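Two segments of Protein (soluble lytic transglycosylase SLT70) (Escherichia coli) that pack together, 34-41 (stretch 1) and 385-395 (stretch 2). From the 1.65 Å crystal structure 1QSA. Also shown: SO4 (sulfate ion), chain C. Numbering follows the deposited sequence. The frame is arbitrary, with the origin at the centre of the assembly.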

# COMPACT_ATOMS: atom_id res chain seq x y z
N ASP A 34 -18.63 -24.50 -23.80
CA ASP A 34 -19.74 -23.88 -23.07
C ASP A 34 -19.46 -23.59 -21.59
O ASP A 34 -20.29 -22.99 -20.92
N TYR A 35 -18.31 -24.04 -21.08
CA TYR A 35 -17.96 -23.79 -19.68
C TYR A 35 -17.50 -22.32 -19.54
O TYR A 35 -16.74 -21.84 -20.38
N PRO A 36 -17.95 -21.60 -18.49
CA PRO A 36 -17.55 -20.19 -18.32
C PRO A 36 -16.06 -19.90 -18.41
O PRO A 36 -15.69 -18.84 -18.91
N LEU A 37 -15.23 -20.82 -17.92
CA LEU A 37 -13.79 -20.59 -17.96
C LEU A 37 -13.07 -21.02 -19.25
O LEU A 37 -11.84 -20.95 -19.32
N TYR A 38 -13.82 -21.40 -20.28
CA TYR A 38 -13.19 -21.79 -21.55
C TYR A 38 -12.23 -20.70 -22.08
O TYR A 38 -11.15 -21.02 -22.56
N PRO A 39 -12.58 -19.40 -21.96
CA PRO A 39 -11.66 -18.36 -22.45
C PRO A 39 -10.27 -18.44 -21.79
O PRO A 39 -9.27 -18.07 -22.41
N TYR A 40 -10.21 -18.89 -20.54
CA TYR A 40 -8.92 -19.05 -19.86
C TYR A 40 -8.10 -20.17 -20.50
O TYR A 40 -6.87 -20.10 -20.57
N LEU A 41 -8.78 -21.22 -20.96
CA LEU A 41 -8.11 -22.33 -21.65
C LEU A 41 -7.58 -21.83 -23.00
O LEU A 41 -6.48 -22.19 -23.42
N MET A 385 -20.17 -12.62 -14.40
CA MET A 385 -20.49 -13.16 -13.08
C MET A 385 -20.33 -14.69 -13.09
O MET A 385 -19.89 -15.28 -12.11
N ALA A 386 -20.70 -15.34 -14.19
CA ALA A 386 -20.56 -16.79 -14.28
C ALA A 386 -19.07 -17.18 -14.16
O ALA A 386 -18.75 -18.20 -13.55
N ARG A 387 -18.17 -16.37 -14.72
CA ARG A 387 -16.73 -16.67 -14.59
C ARG A 387 -16.31 -16.48 -13.14
O ARG A 387 -15.57 -17.31 -12.60
N VAL A 388 -16.80 -15.42 -12.50
CA VAL A 388 -16.46 -15.16 -11.09
C VAL A 388 -16.89 -16.34 -10.23
O VAL A 388 -16.11 -16.82 -9.40
N ARG A 389 -18.10 -16.85 -10.47
CA ARG A 389 -18.61 -17.99 -9.72
C ARG A 389 -17.69 -19.21 -9.85
O ARG A 389 -17.35 -19.84 -8.86
N GLU A 390 -17.25 -19.52 -11.08
CA GLU A 390 -16.36 -20.65 -11.28
C GLU A 390 -15.02 -20.44 -10.61
O GLU A 390 -14.50 -21.35 -9.98
N LEU A 391 -14.47 -19.24 -10.76
CA LEU A 391 -13.17 -18.94 -10.15
C LEU A 391 -13.21 -19.08 -8.63
O LEU A 391 -12.31 -19.67 -8.03
N MET A 392 -14.31 -18.65 -8.01
CA MET A 392 -14.45 -18.77 -6.56
C MET A 392 -14.64 -20.24 -6.18
O MET A 392 -14.10 -20.70 -5.17
N TYR A 393 -15.34 -21.00 -7.02
CA TYR A 393 -15.55 -22.42 -6.78
C TYR A 393 -14.21 -23.16 -6.70
O TYR A 393 -14.02 -24.04 -5.87
N TRP A 394 -13.26 -22.75 -7.55
CA TRP A 394 -11.93 -23.37 -7.56
C TRP A 394 -10.93 -22.70 -6.60
O TRP A 394 -9.74 -23.04 -6.61
N ASN A 395 -11.41 -21.77 -5.79
CA ASN A 395 -10.56 -21.05 -4.83
C ASN A 395 -9.43 -20.28 -5.51
O ASN A 395 -8.30 -20.21 -5.00

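A polar side chain can be buried at a packing interface provided that its donors and acceptors find partners, and the contact between residues 34-41 and 385-395 of SLT70 illustrates the principle. No two touching residues are closer than 347 positions in sequence; the stretches bury 458 Å² between them, and the CA atoms come nearest at Pro 36 and Arg 387.

At the centre of the polar network is Tyr 35. Its CA-to-CB bond runs sideways, but a t rotamer carries the hydroxyl to the second stretch, where it meets Glu 390 on the helix and Trp 394 just beyond it. Tyr 35 OH donates to Glu 390 OE1 at 2.5 Å and accepts from Trp 394 NE1 at 2.9 Å with a nearly straight N-H...O angle of 159°. Both partners lie at the edge of the tyrosine ring, near its plane. Glu 390 (m) points toward stretch 1, and both its carboxylate oxygens also have partners elsewhere in the structure.

Apolar groups pack beside this network. Leu 37, in the m,t rotamer, sets its CG 3.6 Å from Glu 390 CB, while its CD1 lies 3.9 Å from Leu 391 CD2 and 4.0 Å from Trp 394 CD1. Pro 36 points toward the helix, its CG 4.0 Å from Ala 386 CB. Tyr 40 (m) brings its OH to 3.8 Å from Leu 391 CD1; that hydroxyl is hydrogen-bonded elsewhere.

Arg 387 lays its aliphatic portion against stretch 1, with CG 3.4 Å from Pro 36 O. A water serves that carbonyl, donating to Pro 36 O at 2.8 Å and accepting a weak bond from Arg 387 NH1 at 3.3 Å; NE and NH2 are satisfied elsewhere. Away from the contact, Arg 389 binds a sulfate, probably from the crystallisation liquor, through NE to O3 (3.1 Å) and NH2 to O2 (3.0 Å).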

# COMPACT_ATOMS: atom_id res chain seq x y z
CB ASP A 34 -21.01 -24.72 -23.18
CG ASP A 34 -21.60 -24.71 -24.59
OD1 ASP A 34 -21.24 -23.84 -25.42
OD2 ASP A 34 -22.45 -25.57 -24.86
CB TYR A 35 -16.84 -24.74 -19.26
CG TYR A 35 -16.48 -24.63 -17.80
CD1 TYR A 35 -17.44 -24.87 -16.80
CD2 TYR A 35 -15.19 -24.28 -17.40
CE1 TYR A 35 -17.12 -24.76 -15.44
CE2 TYR A 35 -14.86 -24.16 -16.05
CZ TYR A 35 -15.82 -24.40 -15.07
OH TYR A 35 -15.47 -24.24 -13.76
CB PRO A 36 -18.12 -19.81 -16.96
CG PRO A 36 -19.41 -20.64 -16.90
CD PRO A 36 -18.98 -21.98 -17.49
CB LEU A 37 -13.10 -21.14 -16.71
CG LEU A 37 -13.67 -20.65 -15.37
CD1 LEU A 37 -12.79 -21.15 -14.23
CD2 LEU A 37 -13.76 -19.13 -15.31
CB TYR A 38 -14.26 -22.15 -22.59
CG TYR A 38 -13.66 -22.62 -23.89
CD1 TYR A 38 -13.10 -23.90 -24.01
CD2 TYR A 38 -13.63 -21.78 -24.99
CE1 TYR A 38 -12.51 -24.31 -25.21
CE2 TYR A 38 -13.04 -22.17 -26.19
CZ TYR A 38 -12.48 -23.44 -26.29
OH TYR A 38 -11.89 -23.79 -27.49
CB PRO A 39 -12.38 -17.06 -22.10
CG PRO A 39 -13.82 -17.43 -22.23
CD PRO A 39 -13.87 -18.79 -21.55
CB TYR A 40 -9.10 -19.29 -18.36
CG TYR A 40 -9.47 -18.04 -17.60
CD1 TYR A 40 -8.47 -17.20 -17.08
CD2 TYR A 40 -10.80 -17.70 -17.37
CE1 TYR A 40 -8.80 -16.05 -16.36
CE2 TYR A 40 -11.14 -16.54 -16.65
CZ TYR A 40 -10.13 -15.72 -16.15
OH TYR A 40 -10.43 -14.57 -15.47
CB LEU A 41 -9.09 -23.49 -21.88
CG LEU A 41 -9.59 -24.22 -20.63
CD1 LEU A 41 -10.61 -25.27 -21.05
CD2 LEU A 41 -8.41 -24.86 -19.88
CB MET A 385 -21.91 -12.79 -12.64
CG MET A 385 -22.25 -13.23 -11.22
SD MET A 385 -21.21 -12.44 -9.95
CE MET A 385 -22.13 -10.94 -9.64
CB ALA A 386 -21.15 -17.31 -15.58
CB ARG A 387 -15.88 -15.78 -15.51
CG ARG A 387 -16.10 -16.06 -17.00
CD ARG A 387 -14.95 -15.57 -17.85
NE ARG A 387 -14.81 -14.12 -17.80
CZ ARG A 387 -15.51 -13.26 -18.53
NH1 ARG A 387 -16.44 -13.69 -19.38
NH2 ARG A 387 -15.31 -11.95 -18.39
CB VAL A 388 -17.15 -13.86 -10.58
CG1 VAL A 388 -17.00 -13.73 -9.04
CG2 VAL A 388 -16.50 -12.65 -11.27
CB ARG A 389 -20.03 -18.35 -10.20
CG ARG A 389 -20.61 -19.61 -9.57
CD ARG A 389 -22.01 -19.90 -10.11
NE ARG A 389 -22.55 -21.14 -9.54
CZ ARG A 389 -23.57 -21.84 -10.05
NH1 ARG A 389 -24.19 -21.44 -11.16
NH2 ARG A 389 -23.97 -22.96 -9.45
CB GLU A 390 -16.15 -20.94 -12.77
CG GLU A 390 -17.41 -21.44 -13.47
CD GLU A 390 -18.13 -22.49 -12.64
OE1 GLU A 390 -17.55 -23.58 -12.46
OE2 GLU A 390 -19.25 -22.22 -12.13
CB LEU A 391 -12.70 -17.55 -10.57
CG LEU A 391 -12.38 -17.41 -12.06
CD1 LEU A 391 -12.25 -15.93 -12.42
CD2 LEU A 391 -11.08 -18.19 -12.39
CB MET A 392 -15.61 -17.89 -6.06
CG MET A 392 -15.35 -16.39 -6.19
SD MET A 392 -13.82 -15.87 -5.35
CE MET A 392 -14.34 -15.99 -3.63
CB TYR A 393 -16.41 -23.05 -7.87
CG TYR A 393 -16.63 -24.52 -7.65
CD1 TYR A 393 -17.50 -24.97 -6.66
CD2 TYR A 393 -15.95 -25.48 -8.42
CE1 TYR A 393 -17.70 -26.32 -6.45
CE2 TYR A 393 -16.15 -26.84 -8.21
CZ TYR A 393 -17.03 -27.25 -7.22
OH TYR A 393 -17.26 -28.59 -7.01
CB TRP A 394 -11.35 -23.35 -8.99
CG TRP A 394 -12.15 -24.13 -9.98
CD1 TRP A 394 -12.78 -23.64 -11.09
CD2 TRP A 394 -12.40 -25.54 -9.97
NE1 TRP A 394 -13.41 -24.66 -11.77
CE2 TRP A 394 -13.19 -25.84 -11.11
CE3 TRP A 394 -12.03 -26.59 -9.11
CZ2 TRP A 394 -13.62 -27.14 -11.41
CZ3 TRP A 394 -12.46 -27.90 -9.42
CH2 TRP A 394 -13.25 -28.15 -10.56
CB ASN A 395 -10.03 -22.02 -3.76
CG ASN A 395 -11.15 -22.66 -2.96
OD1 ASN A 395 -11.98 -21.97 -2.40
ND2 ASN A 395 -11.21 -23.98 -2.97
S SO4 C . -21.71 -23.40 -6.45
O1 SO4 C . -21.25 -23.19 -5.06
O2 SO4 C . -23.15 -23.06 -6.57
O3 SO4 C . -20.93 -22.52 -7.35
O4 SO4 C . -21.54 -24.82 -6.79
O HOH W 1 -17.16 -16.85 -20.15